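Local coordinates for protein acyltransferase (Streptococcus pneumoniae, PDB 5UG1) that probably transfers acetyl groups onto cell-wall peptidoglycan as the C-terminal catalytic domain of the O-acetyltransferase OatA, at residues H86-T91 / Q169-K174. Residues are numbered along the deposited sequence; the frame is centred on the assembly and turned at random.
Sequences HMILVT and QTAQDK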
# COMPACT_ATOMS: atom_id res chain seq x y z
N HIS A 86 1.99 12.49 6.12
CA HIS A 86 2.83 11.90 5.09
C HIS A 86 2.15 10.62 4.63
O HIS A 86 1.51 9.92 5.43
CB HIS A 86 4.24 11.59 5.61
CG HIS A 86 5.23 11.28 4.53
ND1 HIS A 86 6.12 12.21 4.04
CD2 HIS A 86 5.47 10.14 3.84
CE1 HIS A 86 6.87 11.66 3.10
NE2 HIS A 86 6.49 10.40 2.95
N MET A 87 2.26 10.32 3.35
CA MET A 87 1.51 9.24 2.74
C MET A 87 2.47 8.27 2.08
O MET A 87 3.41 8.69 1.40
CB MET A 87 0.51 9.78 1.71
CG MET A 87 -0.41 8.79 1.09
SD MET A 87 -1.40 9.62 -0.19
CE MET A 87 -2.99 8.97 0.26
N ILE A 88 2.24 6.98 2.28
CA ILE A 88 3.02 5.93 1.63
C ILE A 88 2.11 5.15 0.70
O ILE A 88 1.03 4.71 1.10
CB ILE A 88 3.68 5.02 2.67
CG1 ILE A 88 4.75 5.83 3.40
CG2 ILE A 88 4.28 3.79 2.04
CD1 ILE A 88 5.38 5.07 4.45
N LEU A 89 2.53 4.98 -0.56
CA LEU A 89 1.75 4.26 -1.56
C LEU A 89 2.39 2.89 -1.80
O LEU A 89 3.57 2.81 -2.16
CB LEU A 89 1.67 5.06 -2.86
CG LEU A 89 1.23 6.52 -2.72
CD1 LEU A 89 1.34 7.24 -4.06
CD2 LEU A 89 -0.18 6.63 -2.15
N VAL A 90 1.61 1.82 -1.62
CA VAL A 90 2.08 0.46 -1.85
C VAL A 90 1.61 0.02 -3.24
O VAL A 90 0.41 -0.14 -3.48
CB VAL A 90 1.59 -0.50 -0.77
CG1 VAL A 90 2.49 -1.74 -0.73
CG2 VAL A 90 1.57 0.19 0.59
N THR A 91 2.56 -0.17 -4.16
CA THR A 91 2.21 -0.50 -5.53
C THR A 91 1.60 -1.90 -5.60
O THR A 91 1.96 -2.78 -4.81
CB THR A 91 3.43 -0.43 -6.45
OG1 THR A 91 4.48 -1.26 -5.94
CG2 THR A 91 3.93 1.04 -6.63
N GLN A 169 10.76 4.01 7.13
CA GLN A 169 12.07 4.53 7.54
C GLN A 169 12.54 5.61 6.58
O GLN A 169 13.06 6.64 7.00
CB GLN A 169 13.09 3.40 7.62
CG GLN A 169 12.81 2.41 8.72
CD GLN A 169 13.98 1.49 9.00
OE1 GLN A 169 14.25 0.56 8.23
NE2 GLN A 169 14.70 1.76 10.09
N THR A 170 12.35 5.38 5.27
CA THR A 170 12.67 6.40 4.27
C THR A 170 11.91 7.69 4.54
O THR A 170 12.48 8.79 4.46
CB THR A 170 12.35 5.88 2.87
OG1 THR A 170 13.16 4.73 2.57
CG2 THR A 170 12.57 6.97 1.82
N ALA A 171 10.62 7.58 4.86
CA ALA A 171 9.75 8.74 5.04
C ALA A 171 10.00 9.48 6.34
O ALA A 171 9.41 10.55 6.54
CB ALA A 171 8.28 8.32 4.97
N GLN A 172 10.88 8.96 7.21
CA GLN A 172 11.04 9.52 8.54
C GLN A 172 11.48 10.98 8.51
O GLN A 172 10.97 11.80 9.28
CB GLN A 172 12.05 8.68 9.33
CG GLN A 172 12.01 8.87 10.84
CD GLN A 172 11.00 7.96 11.51
OE1 GLN A 172 10.15 7.36 10.85
NE2 GLN A 172 11.10 7.85 12.83
N ASP A 173 12.42 11.33 7.64
CA ASP A 173 12.97 12.68 7.62
C ASP A 173 12.22 13.61 6.68
O ASP A 173 12.61 14.78 6.55
CB ASP A 173 14.45 12.64 7.22
CG ASP A 173 14.66 12.09 5.82
OD1 ASP A 173 13.96 11.13 5.45
OD2 ASP A 173 15.52 12.63 5.07
N LYS A 174 11.17 13.12 6.02
CA LYS A 174 10.50 13.80 4.92
C LYS A 174 9.35 14.64 5.44
O LYS A 174 8.77 14.33 6.48
CB LYS A 174 9.97 12.78 3.91
CG LYS A 174 11.04 11.94 3.23
CD LYS A 174 12.10 12.79 2.54
CE LYS A 174 13.24 11.91 1.95
NZ LYS A 174 14.49 12.72 1.67
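The imidazole of H86 reaches from the start of strand 86-90 to the C-terminal end of helix 150-171 and the turn there, where A171 and K174 meet it. The methyl of A171 lies above the ring plane, displaced toward the CD2-NE2 bond, with CB 3.4 Å from H86 NE2, and the carbonyl O of A171 is over that same face. K174 approaches obliquely: its CB comes to 3.4 Å from H86 CE1, and beyond this point the lysine chain, bent at chi2 (-56°), turns its end away, NZ forming a salt bridge with D173 OD2 at 3.6 Å. With chi1 at -166°, the H86 ring stands anti to its own main-chain nitrogen and extends toward the helix end. Both ring nitrogens are engaged: NE2 hydrogen-bonds T123 OG1 on the neighbouring strand and ND1 the carbonyl of P175, which fixes the rotation of this buried ring. Two residues along the strand, I88 adds a looser apolar touch, CD1 to A171 CB at 4.4 Å, and packs further on A167 and L168 of the same helix. A type I turn from A171 to K174, closed by the hydrogen bond K174 N to A171 O at 3.2 Å, brings both partners to the histidine. The last helix thus packs on one face of the parallel beta-sheet, as in the three-layered alpha/beta fold of SGNH-type hydrolases and acyltransferases.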